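Local coordinates for Lip_vut3, C2L (Metagenome, PDB 6NKD), which is a GDSL-family lipolytic hydrolase from the goat rumen metagenome, probably cleaving ester bonds of lipids such as lysophospholipids, at residues Gly24-Leu37 with Tyr195-Tyr207. Residues are numbered along the deposited sequence; the frame is centred on the assembly and turned at random.
Sequences GFVQRYKRKMEEDL and YEAMSEKLRAAGY. With SO4 (sulfate ion), chain D.
Phe25 of helix 25-37 pushes its ring into a hole formed by Tyr195, Met198, Ser199 and Leu202 of helix 192-204. Its CG lies between backbone N and carbonyl carbon (chi1 86°), which turns one face to the methyl CE of selenomethionine Met198, 3.9 Å from the ring centroid, a CH-pi contact, with the selenium obliquely placed in a longer Met-aromatic one; Leu202 CD1 meets the ring edge. One turn on, Leu202 CB sits over one face of Tyr29, 3.6 Å from that ring's centroid, while Met33 CE backs the other face. Ser199, its OG turned back to Glu196 O, fills the gap between Phe25, Arg28, Tyr29 and Lys32.

Charges line the outer side. Glu196 divides its carboxylate: OE1 takes Arg28 NH2 at 3.0 Å through its anti lone pair, in the guanidinium plane although the two planes stand 73° apart, and OE2 takes Lys32 NZ at 2.9 Å. Arg28 NE also bonds Pro23 O. Arg203 lies with a guanidinium face over the aliphatic part of Lys32 and spends its edge on two acids: NH1 reaches Glu35 OE2 at 2.8 Å, and NE reaches the syn side of Asp36 OD2 at 3.1 Å. Tyr207 OH donates to that same OD2 from the anti side at 2.9 Å, so two donors grip one oxygen. A leucine in place of Arg203 would probably leave the carboxylates of Glu35 and Asp36 without their shared cation.

Phe25 and Met198 also touch Leu134 of strand 130-134, and Leu202 touches Ile169 of strand 166-169. The axes of 25-37 and 195-204 come within 8.2 Å and cross at -43°. Packed side by side on one face of the parallel sheet, the two helices belong to the alpha/beta/alpha sandwich of SGNH hydrolases, with Tyr195 near the predicted catalytic Ser11 and His189.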
ATOM      1  N   GLY A  24     -10.171  -7.492   8.973  1.00 52.10           N
ATOM      2  CA  GLY A  24      -9.888  -8.903   8.818  1.00 51.75           C
ATOM      3  C   GLY A  24     -10.575  -9.709   9.901  1.00 53.84           C
ATOM      4  O   GLY A  24     -11.539  -9.261  10.526  1.00 59.83           O
ATOM      5  N   PHE A  25     -10.061 -10.918  10.137  1.00 51.41           N
ATOM      6  CA  PHE A  25     -10.684 -11.781  11.134  1.00 52.10           C
ATOM      7  C   PHE A  25     -10.345 -11.374  12.562  1.00 53.71           C
ATOM      8  O   PHE A  25     -11.114 -11.692  13.475  1.00 55.04           O
ATOM      9  CB  PHE A  25     -10.297 -13.252  10.902  1.00 51.17           C
ATOM     10  CG  PHE A  25      -8.993 -13.665  11.544  1.00 50.68           C
ATOM     11  CD1 PHE A  25      -8.964 -14.180  12.834  1.00 51.58           C
ATOM     12  CD2 PHE A  25      -7.799 -13.569  10.845  1.00 49.65           C
ATOM     13  CE1 PHE A  25      -7.768 -14.565  13.423  1.00 50.91           C
ATOM     14  CE2 PHE A  25      -6.600 -13.959  11.427  1.00 48.97           C
ATOM     15  CZ  PHE A  25      -6.587 -14.457  12.716  1.00 49.21           C
ATOM     16  N   VAL A  26      -9.226 -10.678  12.781  1.00 54.28           N
ATOM     17  CA  VAL A  26      -8.795 -10.412  14.150  1.00 56.37           C
ATOM     18  C   VAL A  26      -9.660  -9.334  14.793  1.00 55.99           C
ATOM     19  O   VAL A  26      -9.926  -9.379  15.999  1.00 56.84           O
ATOM     20  CB  VAL A  26      -7.296 -10.050  14.194  1.00 58.04           C
ATOM     21  CG1 VAL A  26      -6.482 -11.055  13.406  1.00 54.13           C
ATOM     22  CG2 VAL A  26      -7.043  -8.635  13.690  1.00 61.18           C
ATOM     23  N   GLN A  27     -10.121  -8.357  14.012  1.00 55.50           N
ATOM     24  CA  GLN A  27     -10.956  -7.297  14.559  1.00 57.76           C
ATOM     25  C   GLN A  27     -12.438  -7.637  14.526  1.00 57.74           C
ATOM     26  O   GLN A  27     -13.202  -7.092  15.332  1.00 59.46           O
ATOM     27  CB  GLN A  27     -10.714  -5.977  13.817  1.00 59.44           C
ATOM     28  CG  GLN A  27     -10.382  -6.128  12.348  1.00 60.34           C
ATOM     29  CD  GLN A  27      -8.893  -6.247  12.093  1.00 60.62           C
ATOM     30  OE1 GLN A  27      -8.461  -6.968  11.192  1.00 59.91           O
ATOM     31  NE2 GLN A  27      -8.098  -5.536  12.884  1.00 60.83           N
ATOM     32  N   ARG A  28     -12.864  -8.515  13.617  1.00 56.57           N
ATOM     33  CA  ARG A  28     -14.208  -9.072  13.718  1.00 56.91           C
ATOM     34  C   ARG A  28     -14.318  -9.991  14.927  1.00 58.14           C
ATOM     35  O   ARG A  28     -15.370 -10.055  15.574  1.00 58.96           O
ATOM     36  CB  ARG A  28     -14.568  -9.818  12.434  1.00 55.66           C
ATOM     37  CG  ARG A  28     -14.588  -8.941  11.196  1.00 55.07           C
ATOM     38  CD  ARG A  28     -14.643  -9.772   9.925  1.00 53.73           C
ATOM     39  NE  ARG A  28     -14.357  -8.967   8.741  1.00 53.26           N
ATOM     40  CZ  ARG A  28     -15.286  -8.438   7.953  1.00 54.24           C
ATOM     41  NH1 ARG A  28     -14.931  -7.716   6.896  1.00 53.60           N
ATOM     42  NH2 ARG A  28     -16.570  -8.636   8.215  1.00 55.98           N
ATOM     43  N   TYR A  29     -13.239 -10.709  15.248  1.00 58.66           N
ATOM     44  CA  TYR A  29     -13.217 -11.525  16.457  1.00 60.48           C
ATOM     45  C   TYR A  29     -13.140 -10.659  17.706  1.00 64.15           C
ATOM     46  O   TYR A  29     -13.666 -11.041  18.758  1.00 67.16           O
ATOM     47  CB  TYR A  29     -12.042 -12.506  16.397  1.00 58.78           C
ATOM     48  CG  TYR A  29     -11.863 -13.387  17.616  1.00 60.45           C
ATOM     49  CD1 TYR A  29     -12.948 -14.007  18.222  1.00 61.14           C
ATOM     50  CD2 TYR A  29     -10.598 -13.622  18.142  1.00 61.92           C
ATOM     51  CE1 TYR A  29     -12.780 -14.820  19.331  1.00 62.77           C
ATOM     52  CE2 TYR A  29     -10.420 -14.435  19.245  1.00 63.80           C
ATOM     53  CZ  TYR A  29     -11.513 -15.031  19.837  1.00 64.67           C
ATOM     54  OH  TYR A  29     -11.337 -15.841  20.936  1.00 67.37           O
ATOM     55  N   LYS A  30     -12.498  -9.492  17.611  1.00 63.56           N
ATOM     56  CA  LYS A  30     -12.451  -8.580  18.748  1.00 66.43           C
ATOM     57  C   LYS A  30     -13.833  -8.021  19.065  1.00 68.92           C
ATOM     58  O   LYS A  30     -14.210  -7.910  20.237  1.00 70.89           O
ATOM     59  CB  LYS A  30     -11.459  -7.451  18.468  1.00 66.25           C
ATOM     60  CG  LYS A  30     -11.726  -6.164  19.239  1.00 68.51           C
ATOM     61  CD  LYS A  30     -10.658  -5.123  18.944  1.00 68.44           C
ATOM     62  CE  LYS A  30     -11.203  -3.710  19.072  1.00 68.58           C
ATOM     63  NZ  LYS A  30     -11.783  -3.449  20.416  1.00 71.60           N
ATOM     64  N   ARG A  31     -14.608  -7.676  18.033  1.00 68.72           N
ATOM     65  CA  ARG A  31     -15.943  -7.136  18.263  1.00 70.70           C
ATOM     66  C   ARG A  31     -16.865  -8.181  18.877  1.00 69.17           C
ATOM     67  O   ARG A  31     -17.652  -7.870  19.779  1.00 71.10           O
ATOM     68  CB  ARG A  31     -16.525  -6.602  16.954  1.00 73.02           C
ATOM     69  CG  ARG A  31     -17.978  -6.173  17.050  1.00 78.15           C
ATOM     70  CD  ARG A  31     -18.401  -5.374  15.829  1.00 82.45           C
ATOM     71  NE  ARG A  31     -17.678  -4.110  15.733  1.00 87.31           N
ATOM     72  CZ  ARG A  31     -17.923  -3.177  14.820  1.00 88.65           C
ATOM     73  NH1 ARG A  31     -18.878  -3.363  13.919  1.00 88.09           N
ATOM     74  NH2 ARG A  31     -17.215  -2.055  14.808  1.00 89.23           N
ATOM     75  N   LYS A  32     -16.780  -9.427  18.407  1.00 66.12           N
ATOM     76  CA  LYS A  32     -17.609 -10.484  18.973  1.00 65.71           C
ATOM     77  C   LYS A  32     -17.158 -10.853  20.380  1.00 65.10           C
ATOM     78  O   LYS A  32     -17.984 -11.246  21.210  1.00 64.89           O
ATOM     79  CB  LYS A  32     -17.583 -11.713  18.065  1.00 64.67           C
ATOM     80  CG  LYS A  32     -18.051 -11.429  16.652  1.00 64.30           C
ATOM     81  CD  LYS A  32     -18.045 -12.679  15.798  1.00 63.80           C
ATOM     82  CE  LYS A  32     -18.377 -12.336  14.360  1.00 62.94           C
ATOM     83  NZ  LYS A  32     -19.463 -13.198  13.828  1.00 64.73           N
HETATM   84  N   MSE A  33     -15.865 -10.730  20.661  1.00 64.12           N
HETATM   85  CA  MSE A  33     -15.335 -10.977  21.996  1.00 64.61           C
HETATM   86  C   MSE A  33     -15.926  -9.982  22.987  1.00 68.31           C
HETATM   87  O   MSE A  33     -16.307 -10.352  24.097  1.00 69.61           O
HETATM   88  CB  MSE A  33     -13.810 -10.883  21.994  1.00 61.57           C
HETATM   89  CG  MSE A  33     -13.152 -11.295  23.296  1.00 61.50           C
HETATM   90 SE   MSE A  33     -11.238 -10.935  23.275  0.45 60.39          SE
HETATM   91  CE  MSE A  33     -10.771 -11.868  21.630  1.00 57.25           C
ATOM     92  N   GLU A  34     -15.996  -8.713  22.571  1.00 70.60           N
ATOM     93  CA  GLU A  34     -16.632  -7.694  23.400  1.00 75.05           C
ATOM     94  C   GLU A  34     -18.111  -7.994  23.601  1.00 77.45           C
ATOM     95  O   GLU A  34     -18.651  -7.799  24.696  1.00 80.04           O
ATOM     96  CB  GLU A  34     -16.459  -6.314  22.765  1.00 76.39           C
ATOM     97  CG  GLU A  34     -15.021  -5.850  22.622  1.00 78.26           C
ATOM     98  CD  GLU A  34     -14.917  -4.480  21.978  1.00 81.79           C
ATOM     99  OE1 GLU A  34     -15.938  -3.997  21.444  1.00 83.98           O
ATOM    100  OE2 GLU A  34     -13.820  -3.885  22.009  1.00 83.14           O
ATOM    101  N   GLU A  35     -18.781  -8.470  22.550  1.00 77.18           N
ATOM    102  CA  GLU A  35     -20.215  -8.726  22.633  1.00 79.68           C
ATOM    103  C   GLU A  35     -20.518  -9.924  23.525  1.00 80.66           C
ATOM    104  O   GLU A  35     -21.509  -9.918  24.264  1.00 82.63           O
ATOM    105  CB  GLU A  35     -20.778  -8.934  21.226  1.00 80.79           C
ATOM    106  CG  GLU A  35     -22.280  -9.138  21.159  1.00 86.64           C
ATOM    107  CD  GLU A  35     -22.800  -9.103  19.734  1.00 90.50           C
ATOM    108  OE1 GLU A  35     -23.837  -8.446  19.493  1.00 93.39           O
ATOM    109  OE2 GLU A  35     -22.166  -9.722  18.852  1.00 89.08           O
ATOM    110  N   ASP A  36     -19.673 -10.957  23.483  1.00 79.16           N
ATOM    111  CA  ASP A  36     -19.924 -12.169  24.255  1.00 79.33           C
ATOM    112  C   ASP A  36     -19.506 -12.046  25.714  1.00 81.11           C
ATOM    113  O   ASP A  36     -19.996 -12.814  26.549  1.00 83.01           O
ATOM    114  CB  ASP A  36     -19.202 -13.361  23.624  1.00 77.58           C
ATOM    115  CG  ASP A  36     -19.673 -13.649  22.214  1.00 76.57           C
ATOM    116  OD1 ASP A  36     -20.822 -13.288  21.883  1.00 77.40           O
ATOM    117  OD2 ASP A  36     -18.894 -14.240  21.436  1.00 75.08           O
ATOM    118  N   LEU A  37     -18.616 -11.112  26.041  1.00 81.57           N
ATOM    119  CA  LEU A  37     -18.135 -10.944  27.405  1.00 84.91           C
ATOM    120  C   LEU A  37     -18.557  -9.622  28.028  1.00 88.09           C
ATOM    121  O   LEU A  37     -18.295  -9.404  29.216  1.00 90.42           O
ATOM    122  CB  LEU A  37     -16.608 -11.074  27.444  1.00 83.56           C
ATOM    123  CG  LEU A  37     -16.045 -12.373  26.862  1.00 81.66           C
ATOM    124  CD1 LEU A  37     -14.539 -12.445  27.049  1.00 81.14           C
ATOM    125  CD2 LEU A  37     -16.726 -13.584  27.486  1.00 83.50           C
ATOM    126  N   TYR A 195     -12.954 -14.079   6.063  1.00 45.34           N
ATOM    127  CA  TYR A 195     -12.525 -13.567   7.360  1.00 47.54           C
ATOM    128  C   TYR A 195     -13.689 -13.505   8.339  1.00 50.85           C
ATOM    129  O   TYR A 195     -13.517 -13.767   9.535  1.00 52.62           O
ATOM    130  CB  TYR A 195     -11.884 -12.190   7.202  1.00 46.28           C
ATOM    131  CG  TYR A 195     -10.464 -12.237   6.689  1.00 45.49           C
ATOM    132  CD1 TYR A 195      -9.466 -12.871   7.415  1.00 44.52           C
ATOM    133  CD2 TYR A 195     -10.118 -11.632   5.489  1.00 45.75           C
ATOM    134  CE1 TYR A 195      -8.164 -12.912   6.955  1.00 44.50           C
ATOM    135  CE2 TYR A 195      -8.819 -11.666   5.020  1.00 45.46           C
ATOM    136  CZ  TYR A 195      -7.846 -12.308   5.758  1.00 45.00           C
ATOM    137  OH  TYR A 195      -6.551 -12.345   5.296  1.00 45.74           O
ATOM    138  N   GLU A 196     -14.882 -13.160   7.851  1.00 50.60           N
ATOM    139  CA  GLU A 196     -16.047 -13.149   8.725  1.00 51.75           C
ATOM    140  C   GLU A 196     -16.355 -14.550   9.236  1.00 51.64           C
ATOM    141  O   GLU A 196     -16.633 -14.738  10.425  1.00 51.88           O
ATOM    142  CB  GLU A 196     -17.253 -12.561   7.992  1.00 53.17           C
ATOM    143  CG  GLU A 196     -18.519 -12.514   8.830  1.00 55.81           C
ATOM    144  CD  GLU A 196     -18.344 -11.721  10.110  1.00 60.20           C
ATOM    145  OE1 GLU A 196     -17.774 -10.609  10.055  1.00 61.46           O
ATOM    146  OE2 GLU A 196     -18.769 -12.212  11.176  1.00 62.27           O
ATOM    147  N   ALA A 197     -16.289 -15.548   8.351  1.00 51.28           N
ATOM    148  CA  ALA A 197     -16.537 -16.922   8.770  1.00 52.03           C
ATOM    149  C   ALA A 197     -15.466 -17.418   9.732  1.00 51.67           C
ATOM    150  O   ALA A 197     -15.763 -18.215  10.628  1.00 52.55           O
ATOM    151  CB  ALA A 197     -16.623 -17.834   7.546  1.00 51.98           C
HETATM  152  N   MSE A 198     -14.226 -16.964   9.570  1.00 51.04           N
HETATM  153  CA  MSE A 198     -13.151 -17.348  10.479  1.00 51.68           C
HETATM  154  C   MSE A 198     -13.410 -16.802  11.877  1.00 55.06           C
HETATM  155  O   MSE A 198     -13.223 -17.507  12.869  1.00 57.90           O
HETATM  156  CB  MSE A 198     -11.797 -16.854   9.967  1.00 49.44           C
HETATM  157  CG  MSE A 198     -11.193 -17.710   8.867  1.00 47.83           C
HETATM  158 SE   MSE A 198      -9.612 -16.896   8.059  0.54 45.93          SE
HETATM  159  CE  MSE A 198      -8.421 -16.901   9.598  1.00 44.87           C
ATOM    160  N   SER A 199     -13.848 -15.542  11.950  1.00 54.32           N
ATOM    161  CA  SER A 199     -14.150 -14.949  13.246  1.00 57.03           C
ATOM    162  C   SER A 199     -15.333 -15.636  13.918  1.00 60.02           C
ATOM    163  O   SER A 199     -15.370 -15.733  15.149  1.00 62.46           O
ATOM    164  CB  SER A 199     -14.413 -13.449  13.095  1.00 56.62           C
ATOM    165  OG  SER A 199     -15.511 -13.197  12.235  1.00 56.29           O
ATOM    166  N   GLU A 200     -16.300 -16.120  13.134  1.00 60.99           N
ATOM    167  CA  GLU A 200     -17.411 -16.871  13.712  1.00 64.13           C
ATOM    168  C   GLU A 200     -16.924 -18.173  14.334  1.00 62.69           C
ATOM    169  O   GLU A 200     -17.419 -18.594  15.387  1.00 63.97           O
ATOM    170  CB  GLU A 200     -18.469 -17.157  12.646  1.00 68.06           C
ATOM    171  CG  GLU A 200     -19.089 -15.922  12.021  1.00 74.35           C
ATOM    172  CD  GLU A 200     -19.873 -16.242  10.761  1.00 81.52           C
ATOM    173  OE1 GLU A 200     -20.279 -17.412  10.593  1.00 85.48           O
ATOM    174  OE2 GLU A 200     -20.077 -15.326   9.938  1.00 83.61           O
ATOM    175  N   LYS A 201     -15.952 -18.826  13.694  1.00 59.89           N
ATOM    176  CA  LYS A 201     -15.411 -20.069  14.231  1.00 60.57           C
ATOM    177  C   LYS A 201     -14.655 -19.832  15.532  1.00 62.41           C
ATOM    178  O   LYS A 201     -14.637 -20.705  16.406  1.00 66.05           O
ATOM    179  CB  LYS A 201     -14.505 -20.727  13.193  1.00 57.23           C
ATOM    180  CG  LYS A 201     -14.278 -22.211  13.409  1.00 56.54           C
ATOM    181  CD  LYS A 201     -15.568 -22.996  13.246  1.00 56.94           C
ATOM    182  CE  LYS A 201     -15.298 -24.492  13.221  1.00 57.95           C
ATOM    183  NZ  LYS A 201     -16.552 -25.288  13.123  1.00 58.99           N
ATOM    184  N   LEU A 202     -14.029 -18.661  15.677  1.00 59.64           N
ATOM    185  CA  LEU A 202     -13.334 -18.341  16.918  1.00 59.59           C
ATOM    186  C   LEU A 202     -14.319 -18.083  18.050  1.00 61.87           C
ATOM    187  O   LEU A 202     -14.131 -18.574  19.169  1.00 65.75           O
ATOM    188  CB  LEU A 202     -12.422 -17.133  16.710  1.00 57.48           C
ATOM    189  CG  LEU A 202     -11.128 -17.369  15.931  1.00 56.46           C
ATOM    190  CD1 LEU A 202     -10.627 -16.073  15.326  1.00 54.93           C
ATOM    191  CD2 LEU A 202     -10.071 -17.964  16.842  1.00 58.20           C
ATOM    192  N   ARG A 203     -15.373 -17.308  17.780  1.00 60.67           N
ATOM    193  CA  ARG A 203     -16.394 -17.067  18.792  1.00 62.61           C
ATOM    194  C   ARG A 203     -17.086 -18.361  19.200  1.00 63.48           C
ATOM    195  O   ARG A 203     -17.452 -18.529  20.370  1.00 64.26           O
ATOM    196  CB  ARG A 203     -17.409 -16.045  18.272  1.00 62.30           C
ATOM    197  CG  ARG A 203     -18.865 -16.435  18.486  1.00 64.80           C
ATOM    198  CD  ARG A 203     -19.816 -15.458  17.819  1.00 65.50           C
ATOM    199  NE  ARG A 203     -19.926 -14.202  18.555  1.00 67.87           N
ATOM    200  CZ  ARG A 203     -20.745 -13.211  18.218  1.00 67.79           C
ATOM    201  NH1 ARG A 203     -20.782 -12.103  18.945  1.00 70.21           N
ATOM    202  NH2 ARG A 203     -21.528 -13.327  17.154  1.00 66.01           N
ATOM    203  N   ALA A 204     -17.254 -19.291  18.256  1.00 59.99           N
ATOM    204  CA  ALA A 204     -17.885 -20.568  18.563  1.00 59.27           C
ATOM    205  C   ALA A 204     -17.035 -21.421  19.493  1.00 61.04           C
ATOM    206  O   ALA A 204     -17.577 -22.292  20.183  1.00 64.99           O
ATOM    207  CB  ALA A 204     -18.172 -21.334  17.271  1.00 56.94           C
ATOM    208  N   ALA A 205     -15.722 -21.191  19.531  1.00 58.58           N
ATOM    209  CA  ALA A 205     -14.841 -21.986  20.376  1.00 60.03           C
ATOM    210  C   ALA A 205     -14.994 -21.674  21.857  1.00 63.37           C
ATOM    211  O   ALA A 205     -14.434 -22.401  22.682  1.00 65.83           O
ATOM    212  CB  ALA A 205     -13.385 -21.779  19.957  1.00 57.88           C
ATOM    213  N   GLY A 206     -15.727 -20.625  22.213  1.00 64.38           N
ATOM    214  CA  GLY A 206     -15.881 -20.263  23.603  1.00 69.48           C
ATOM    215  C   GLY A 206     -14.722 -19.424  24.108  1.00 70.38           C
ATOM    216  O   GLY A 206     -13.863 -18.960  23.350  1.00 67.90           O
ATOM    217  N   TYR A 207     -14.702 -19.232  25.430  1.00 73.67           N
ATOM    218  CA  TYR A 207     -13.673 -18.398  26.037  1.00 74.72           C
ATOM    219  C   TYR A 207     -13.101 -18.984  27.325  1.00 82.34           C
ATOM    220  O   TYR A 207     -12.334 -18.294  28.008  1.00 84.92           O
ATOM    221  CB  TYR A 207     -14.218 -16.987  26.291  1.00 73.06           C
ATOM    222  CG  TYR A 207     -14.700 -16.307  25.027  1.00 67.32           C
ATOM    223  CD1 TYR A 207     -13.808 -15.664  24.179  1.00 63.18           C
ATOM    224  CD2 TYR A 207     -16.042 -16.326  24.674  1.00 66.04           C
ATOM    225  CE1 TYR A 207     -14.241 -15.049  23.018  1.00 59.78           C
ATOM    226  CE2 TYR A 207     -16.486 -15.715  23.516  1.00 62.78           C
ATOM    227  CZ  TYR A 207     -15.581 -15.078  22.692  1.00 59.88           C
ATOM    228  OH  TYR A 207     -16.019 -14.466  21.539  1.00 56.95           O
TER
HETATM  229  S   SO4 D 302     -15.136  -2.244  17.946  1.00143.19           S
HETATM  230  O1  SO4 D 302     -13.996  -1.728  18.699  1.00143.29           O
HETATM  231  O2  SO4 D 302     -14.674  -3.266  17.011  1.00143.64           O
HETATM  232  O3  SO4 D 302     -16.105  -2.832  18.866  1.00143.05           O
HETATM  233  O4  SO4 D 302     -15.767  -1.156  17.205  1.00143.30           O
HETATM  234  O   HOH W   1     -21.082 -15.553  14.710  0.50 41.85           O